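Local coordinates for glycoside hydrolase 15-related protein (Kribbella flavida, PDB 5Z3E), which hydrolyses the alpha-1,6 linkage of isomaltose from the non-reducing end, releasing beta-D-glucose and D-glucose during intracellular breakdown of a starch-derived cyclic tetrasaccharide, at residues 73-78 with 194-199; 128-133 with 151-156. The protein carries 1 engineered substitution. One frame throughout, in Å; residues are numbered along the deposited sequence. Where two conformers were deposited one is given.

Contact 1: residues 73-78 with 194-199; sequences WLRDGS and YDWWEE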
loop_
_atom_site.group_PDB
_atom_site.type_symbol
_atom_site.label_atom_id
_atom_site.label_comp_id
_atom_site.label_asym_id
_atom_site.label_seq_id
_atom_site.Cartn_x
_atom_site.Cartn_y
_atom_site.Cartn_z
ATOM N N TRP A 73 10.482 0.345 -0.416
ATOM C CA TRP A 73 9.384 1.103 -0.966
ATOM C C TRP A 73 8.539 1.646 0.171
ATOM O O TRP A 73 8.279 0.945 1.157
ATOM C CB TRP A 73 8.474 0.223 -1.814
ATOM C CG TRP A 73 8.908 -0.102 -3.210
ATOM C CD1 TRP A 73 8.289 0.349 -4.336
ATOM C CD2 TRP A 73 9.927 -0.999 -3.655
ATOM N NE1 TRP A 73 8.852 -0.183 -5.451
ATOM C CE2 TRP A 73 9.862 -1.029 -5.071
ATOM C CE3 TRP A 73 10.877 -1.810 -3.018
ATOM C CZ2 TRP A 73 10.680 -1.852 -5.837
ATOM C CZ3 TRP A 73 11.710 -2.620 -3.781
ATOM C CH2 TRP A 73 11.604 -2.632 -5.183
ATOM N N LEU A 74 8.052 2.876 0.028
ATOM C CA LEU A 74 7.138 3.426 1.011
ATOM C C LEU A 74 5.788 2.702 1.027
ATOM O O LEU A 74 5.173 2.601 2.087
ATOM C CB LEU A 74 6.931 4.930 0.814
ATOM C CG LEU A 74 8.175 5.765 0.954
ATOM C CD1 LEU A 74 7.806 7.235 0.875
ATOM C CD2 LEU A 74 8.932 5.475 2.198
ATOM N N ARG A 75 5.317 2.209 -0.119
ATOM C CA ARG A 75 4.066 1.441 -0.171
ATOM C C ARG A 75 4.193 0.175 0.671
ATOM O O ARG A 75 3.498 -0.015 1.668
ATOM C CB ARG A 75 3.712 1.148 -1.623
ATOM C CG ARG A 75 2.613 0.132 -1.824
ATOM C CD ARG A 75 2.206 0.022 -3.276
ATOM N NE ARG A 75 3.289 -0.433 -4.106
ATOM C CZ ARG A 75 3.958 0.307 -4.995
ATOM N NH1 ARG A 75 4.998 -0.221 -5.602
ATOM N NH2 ARG A 75 3.563 1.527 -5.280
ATOM N N ASP A 76 5.126 -0.696 0.279
ATOM C CA ASP A 76 5.306 -1.941 1.015
ATOM C C ASP A 76 5.597 -1.644 2.475
ATOM O O ASP A 76 5.090 -2.293 3.386
ATOM C CB ASP A 76 6.474 -2.757 0.465
ATOM C CG ASP A 76 6.302 -3.217 -0.967
ATOM O OD1 ASP A 76 5.982 -2.348 -1.804
ATOM O OD2 ASP A 76 6.512 -4.428 -1.232
ATOM N N GLY A 77 6.488 -0.676 2.708
ATOM C CA GLY A 77 6.943 -0.410 4.055
ATOM C C GLY A 77 5.865 0.126 4.971
ATOM O O GLY A 77 5.834 -0.211 6.151
ATOM N N SER A 78 4.977 0.959 4.436
ATOM C CA SER A 78 3.921 1.541 5.241
ATOM C C SER A 78 2.885 0.502 5.680
ATOM O O SER A 78 2.464 0.485 6.833
ATOM C CB SER A 78 3.241 2.673 4.481
ATOM O OG SER A 78 4.108 3.779 4.313
ATOM N N TYR A 194 2.677 6.300 -12.848
ATOM C CA TYR A 194 2.509 4.853 -12.921
ATOM C C TYR A 194 1.658 4.388 -11.732
ATOM O O TYR A 194 1.713 4.970 -10.643
ATOM C CB TYR A 194 3.860 4.140 -12.876
ATOM C CG TYR A 194 4.795 4.389 -14.052
ATOM C CD1 TYR A 194 5.711 5.439 -14.018
ATOM C CD2 TYR A 194 4.814 3.583 -15.160
ATOM C CE1 TYR A 194 6.614 5.673 -15.041
ATOM C CE2 TYR A 194 5.769 3.825 -16.218
ATOM C CZ TYR A 194 6.635 4.873 -16.111
ATOM O OH TYR A 194 7.545 5.084 -17.134
ATOM N N ASP A 195 0.913 3.318 -11.950
ATOM C CA ASP A 195 0.103 2.713 -10.910
ATOM C C ASP A 195 0.971 1.956 -9.904
ATOM O O ASP A 195 2.201 1.917 -10.031
ATOM C CB ASP A 195 -1.005 1.870 -11.519
ATOM C CG ASP A 195 -0.548 0.664 -12.310
ATOM O OD1 ASP A 195 0.601 0.243 -12.163
ATOM O OD2 ASP A 195 -1.425 0.145 -13.052
ATOM N N TRP A 196 0.338 1.345 -8.901
ATOM C CA TRP A 196 1.092 0.594 -7.904
ATOM C C TRP A 196 1.962 -0.456 -8.558
ATOM O O TRP A 196 2.978 -0.849 -7.999
ATOM C CB TRP A 196 0.208 -0.155 -6.919
ATOM C CG TRP A 196 -0.644 0.623 -5.955
ATOM C CD1 TRP A 196 -0.922 1.991 -5.891
ATOM C CD2 TRP A 196 -1.414 0.022 -4.914
ATOM N NE1 TRP A 196 -1.800 2.224 -4.853
ATOM C CE2 TRP A 196 -2.143 1.047 -4.254
ATOM C CE3 TRP A 196 -1.549 -1.284 -4.465
ATOM C CZ2 TRP A 196 -2.989 0.783 -3.172
ATOM C CZ3 TRP A 196 -2.375 -1.535 -3.371
ATOM C CH2 TRP A 196 -3.092 -0.516 -2.761
ATOM N N TRP A 197 1.540 -0.953 -9.718
ATOM C CA TRP A 197 2.159 -2.037 -10.442
ATOM C C TRP A 197 3.172 -1.567 -11.477
ATOM O O TRP A 197 3.683 -2.362 -12.259
ATOM C CB TRP A 197 1.083 -2.900 -11.097
ATOM C CG TRP A 197 -0.108 -3.163 -10.228
ATOM C CD1 TRP A 197 -1.416 -2.977 -10.604
ATOM C CD2 TRP A 197 -0.154 -3.653 -8.879
ATOM N NE1 TRP A 197 -2.250 -3.329 -9.587
ATOM C CE2 TRP A 197 -1.505 -3.749 -8.520
ATOM C CE3 TRP A 197 0.820 -4.006 -7.927
ATOM C CZ2 TRP A 197 -1.905 -4.225 -7.276
ATOM C CZ3 TRP A 197 0.404 -4.474 -6.693
ATOM C CH2 TRP A 197 -0.941 -4.579 -6.384
ATOM N N GLU A 198 3.498 -0.282 -11.483
ATOM C CA GLU A 198 4.473 0.290 -12.432
ATOM C C GLU A 198 4.033 0.261 -13.853
ATOM O O GLU A 198 4.844 0.074 -14.767
ATOM C CB GLU A 198 5.863 -0.295 -12.286
ATOM C CG GLU A 198 6.363 -0.077 -10.991
ATOM C CD GLU A 198 7.785 -0.522 -10.803
ATOM O OE1 GLU A 198 8.447 -0.981 -11.776
ATOM O OE2 GLU A 198 8.257 -0.348 -9.658
ATOM N N GLU A 199 2.766 0.521 -14.068
ATOM C CA GLU A 199 2.186 0.537 -15.403
ATOM C C GLU A 199 1.454 1.860 -15.677
ATOM O O GLU A 199 0.947 2.516 -14.760
ATOM C CB GLU A 199 1.205 -0.613 -15.602
ATOM C CG GLU A 199 1.825 -2.006 -15.398
ATOM C CD GLU A 199 2.489 -2.573 -16.641
ATOM O OE1 GLU A 199 3.309 -3.508 -16.519
ATOM O OE2 GLU A 199 2.181 -2.120 -17.724
#

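Contact 2: residues 128-133 with 151-156; sequences GMLPTR and DGYGMW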
loop_
_atom_site.group_PDB
_atom_site.type_symbol
_atom_site.label_atom_id
_atom_site.label_comp_id
_atom_site.label_asym_id
_atom_site.label_seq_id
_atom_site.Cartn_x
_atom_site.Cartn_y
_atom_site.Cartn_z
ATOM N N GLY A 128 12.548 14.328 -12.777
ATOM C CA GLY A 128 12.982 15.137 -11.654
ATOM C C GLY A 128 12.222 14.898 -10.351
ATOM O O GLY A 128 12.509 15.556 -9.358
ATOM N N MET A 129 11.257 14.000 -10.359
ATOM C CA MET A 129 10.382 13.824 -9.216
ATOM C C MET A 129 11.037 12.988 -8.121
ATOM O O MET A 129 12.110 12.416 -8.288
ATOM C CB MET A 129 9.060 13.224 -9.706
ATOM C CG MET A 129 8.364 14.108 -10.735
ATOM S SD MET A 129 7.918 15.763 -10.143
ATOM C CE MET A 129 6.446 15.365 -9.279
ATOM N N LEU A 130 10.381 12.920 -6.954
ATOM C CA LEU A 130 10.885 12.065 -5.882
ATOM C C LEU A 130 10.788 10.602 -6.316
ATOM O O LEU A 130 9.948 10.236 -7.153
ATOM C CB LEU A 130 10.100 12.288 -4.589
ATOM C CG LEU A 130 10.217 13.623 -3.927
ATOM C CD1 LEU A 130 9.465 13.646 -2.622
ATOM C CD2 LEU A 130 11.642 13.972 -3.692
ATOM N N PRO A 131 11.646 9.750 -5.772
ATOM C CA PRO A 131 11.773 8.382 -6.290
ATOM C C PRO A 131 10.727 7.417 -5.753
ATOM O O PRO A 131 9.997 7.701 -4.786
ATOM C CB PRO A 131 13.166 7.967 -5.845
ATOM C CG PRO A 131 13.294 8.678 -4.534
ATOM C CD PRO A 131 12.684 10.045 -4.776
ATOM N N THR A 132 10.725 6.258 -6.395
ATOM C CA THR A 132 9.950 5.098 -5.990
ATOM C C THR A 132 10.820 4.159 -5.155
ATOM O O THR A 132 10.540 3.921 -3.983
ATOM C CB THR A 132 9.381 4.430 -7.231
ATOM O OG1 THR A 132 8.441 5.356 -7.772
ATOM C CG2 THR A 132 8.722 3.106 -6.909
ATOM N N ARG A 133 11.899 3.633 -5.703
ATOM C CA ARG A 133 12.806 2.814 -4.901
ATOM C C ARG A 133 13.744 3.689 -4.116
ATOM O O ARG A 133 14.312 4.636 -4.680
ATOM C CB ARG A 133 13.641 1.865 -5.770
ATOM C CG ARG A 133 12.831 0.896 -6.593
ATOM C CD ARG A 133 13.718 -0.171 -7.178
ATOM N NE ARG A 133 13.022 -0.957 -8.180
ATOM C CZ ARG A 133 13.449 -2.136 -8.614
ATOM N NH1 ARG A 133 14.598 -2.628 -8.185
ATOM N NH2 ARG A 133 12.702 -2.820 -9.418
ATOM N N ASP A 151 1.841 7.288 -4.845
ATOM C CA ASP A 151 1.044 6.602 -3.824
ATOM C C ASP A 151 1.776 6.421 -2.513
ATOM O O ASP A 151 1.168 6.517 -1.439
ATOM C CB ASP A 151 0.540 5.237 -4.322
ATOM C CG ASP A 151 1.638 4.284 -4.652
ATOM O OD1 ASP A 151 2.366 4.559 -5.630
ATOM O OD2 ASP A 151 1.803 3.289 -3.914
ATOM N N GLY A 152 3.068 6.111 -2.568
ATOM C CA GLY A 152 3.775 5.737 -1.360
ATOM C C GLY A 152 3.848 6.853 -0.341
ATOM O O GLY A 152 3.822 6.620 0.865
ATOM N N TYR A 153 3.941 8.095 -0.813
ATOM C CA TYR A 153 3.976 9.233 0.082
ATOM C C TYR A 153 2.649 9.393 0.813
ATOM O O TYR A 153 2.620 9.738 1.994
ATOM C CB TYR A 153 4.364 10.516 -0.713
ATOM C CG TYR A 153 5.747 10.369 -1.325
ATOM C CD1 TYR A 153 6.888 10.515 -0.546
ATOM C CD2 TYR A 153 5.942 10.024 -2.643
ATOM C CE1 TYR A 153 8.148 10.275 -1.059
ATOM C CE2 TYR A 153 7.188 9.771 -3.160
ATOM C CZ TYR A 153 8.313 9.870 -2.356
ATOM O OH TYR A 153 9.585 9.595 -2.778
ATOM N N GLY A 154 1.535 9.149 0.112
ATOM C CA GLY A 154 0.232 9.176 0.763
ATOM C C GLY A 154 0.085 8.064 1.784
ATOM O O GLY A 154 -0.429 8.271 2.891
ATOM N N MET A 155 0.522 6.856 1.427
ATOM C CA MET A 155 0.466 5.747 2.359
ATOM C C MET A 155 1.271 6.039 3.601
ATOM O O MET A 155 0.849 5.700 4.712
ATOM C CB MET A 155 0.939 4.462 1.702
ATOM C CG MET A 155 0.120 4.087 0.496
ATOM S SD MET A 155 0.357 2.368 0.112
ATOM C CE MET A 155 -0.482 2.227 -1.458
ATOM N N TRP A 156 2.449 6.652 3.456
ATOM C CA TRP A 156 3.264 6.885 4.635
ATOM C C TRP A 156 2.554 7.828 5.601
ATOM O O TRP A 156 2.527 7.593 6.811
ATOM C CB TRP A 156 4.649 7.428 4.288
ATOM C CG TRP A 156 5.435 7.599 5.560
ATOM C CD1 TRP A 156 5.755 6.617 6.431
ATOM C CD2 TRP A 156 5.856 8.820 6.178
ATOM N NE1 TRP A 156 6.377 7.117 7.534
ATOM C CE2 TRP A 156 6.443 8.474 7.414
ATOM C CE3 TRP A 156 5.807 10.172 5.807
ATOM C CZ2 TRP A 156 7.012 9.430 8.263
ATOM C CZ3 TRP A 156 6.366 11.104 6.662
ATOM C CH2 TRP A 156 6.962 10.728 7.874
#

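Contact 1: residues 73-78 with 194-199
Arg75 reaches Trp196 with CG anti to the backbone N (chi1 168°) and a chain extended as far as CD, which sets CD over the indole; the bend at chi3 (62°) then turns the guanidinium across the Trp196 backbone. CD sits above the five-membered ring, 4.2 Å from Arg75 CD to the ring centroid, a CH-pi contact for which a long aliphatic stem and a broad flat indole are well matched. Guanidinium and indole planes differ by only 17°. Trp196 O lies over a guanidinium face, 3.2 Å from Arg75 NH1, at too poor an angle for a hydrogen bond. The strong polar partners of Arg75 lie elsewhere: NH2 forms a salt bridge to Asp151 and a hydrogen bond to Gln149, while NH1 bonds a glycerol that Asp76 OD1 also holds. An alanine here would remove stem and charge together, and would probably uncover the Trp196 face and leave Asp151 without its cationic mate. Glu198, the assigned proton donor, closes the type I turn begun at Asp195; in one of its two conformers OE2 stands near the plane of the Trp73 indole, 4.3 Å from Trp73 NE1. The contact thus joins the first turn of helix 74-87, with Trp73 as N-cap residue, to the active-site loop between helices 175-188 and 206-220, with helix 151-167 touching both Arg75 and Trp196.

Contact 2: residues 128-133 with 151-156
A buried tyrosine-to-backbone contact, one hydrogen bond bordered by apolar packing, ties the loop between helix 108-119 and strand 134-135 to the first turns of helix 151-167, within the helical catalytic domain of this family 15 glycoside hydrolase. Family 15 enzymes are built on an (alpha/alpha)6 barrel, and the contact binds one of the loops of this largely helical fold to a helix. Tyr153 carries the helix side of it alone. Its CG is trans to the carbonyl carbon (chi1 -61°), and from there the phenol extends to the loop, where the hydroxyl meets Leu130 and Pro131. Tyrosine suits the place because its ring can fill an apolar site while its far end still supplies a polar group for a backbone carbonyl.

Leu130 lines the approach with its aliphatic chain: CB packs 3.7 Å from Tyr153 CZ, and CD1 comes within 3.9 Å of Tyr153 CE1. A branched apolar residue fits here, since one side chain touches both the hydroxyl end and the flank of the phenol. Pro131 adds its ring carbon CD, 3.7 Å from Tyr153 OH. Having no amide hydrogen, this proline offers its carbonyl as the polar group of its backbone. Around the pair, Tyr184 of helix 175-188 meets the Tyr153 ring edge-to-face and accepts the Leu130 amide at its own hydroxyl, and Leu74 and Leu104 pack against Tyr153 from helices 74-87 and 90-105. Tyr153 OH donates to Pro131 O over 2.8 Å, in the carbonyl plane and on a lone pair, with a C=O...donor angle of 143°.

How the contacts relate
The centres of the two contacts lie about 8 Å apart, and along the chain contact 2 is nested within the loop closed by contact 1: 73-78 comes first, then 128-133, 151-156 and finally 194-199. They are joined directly where helices 74-87 and 151-167 run against each other, Arg75 NH2 meeting Asp151 OD2 at 2.8 Å in a salt bridge. Met155 CE, in one of its two conformers, packs against Trp196 CZ2, and Arg133 NE against Trp73 CZ2, so both segments of contact 2 border contact 1. Helix 151-167 therefore links the active-site loop, which bears the assigned proton donor Glu198, to the more peripheral loop 128-133 of the same catalytic domain.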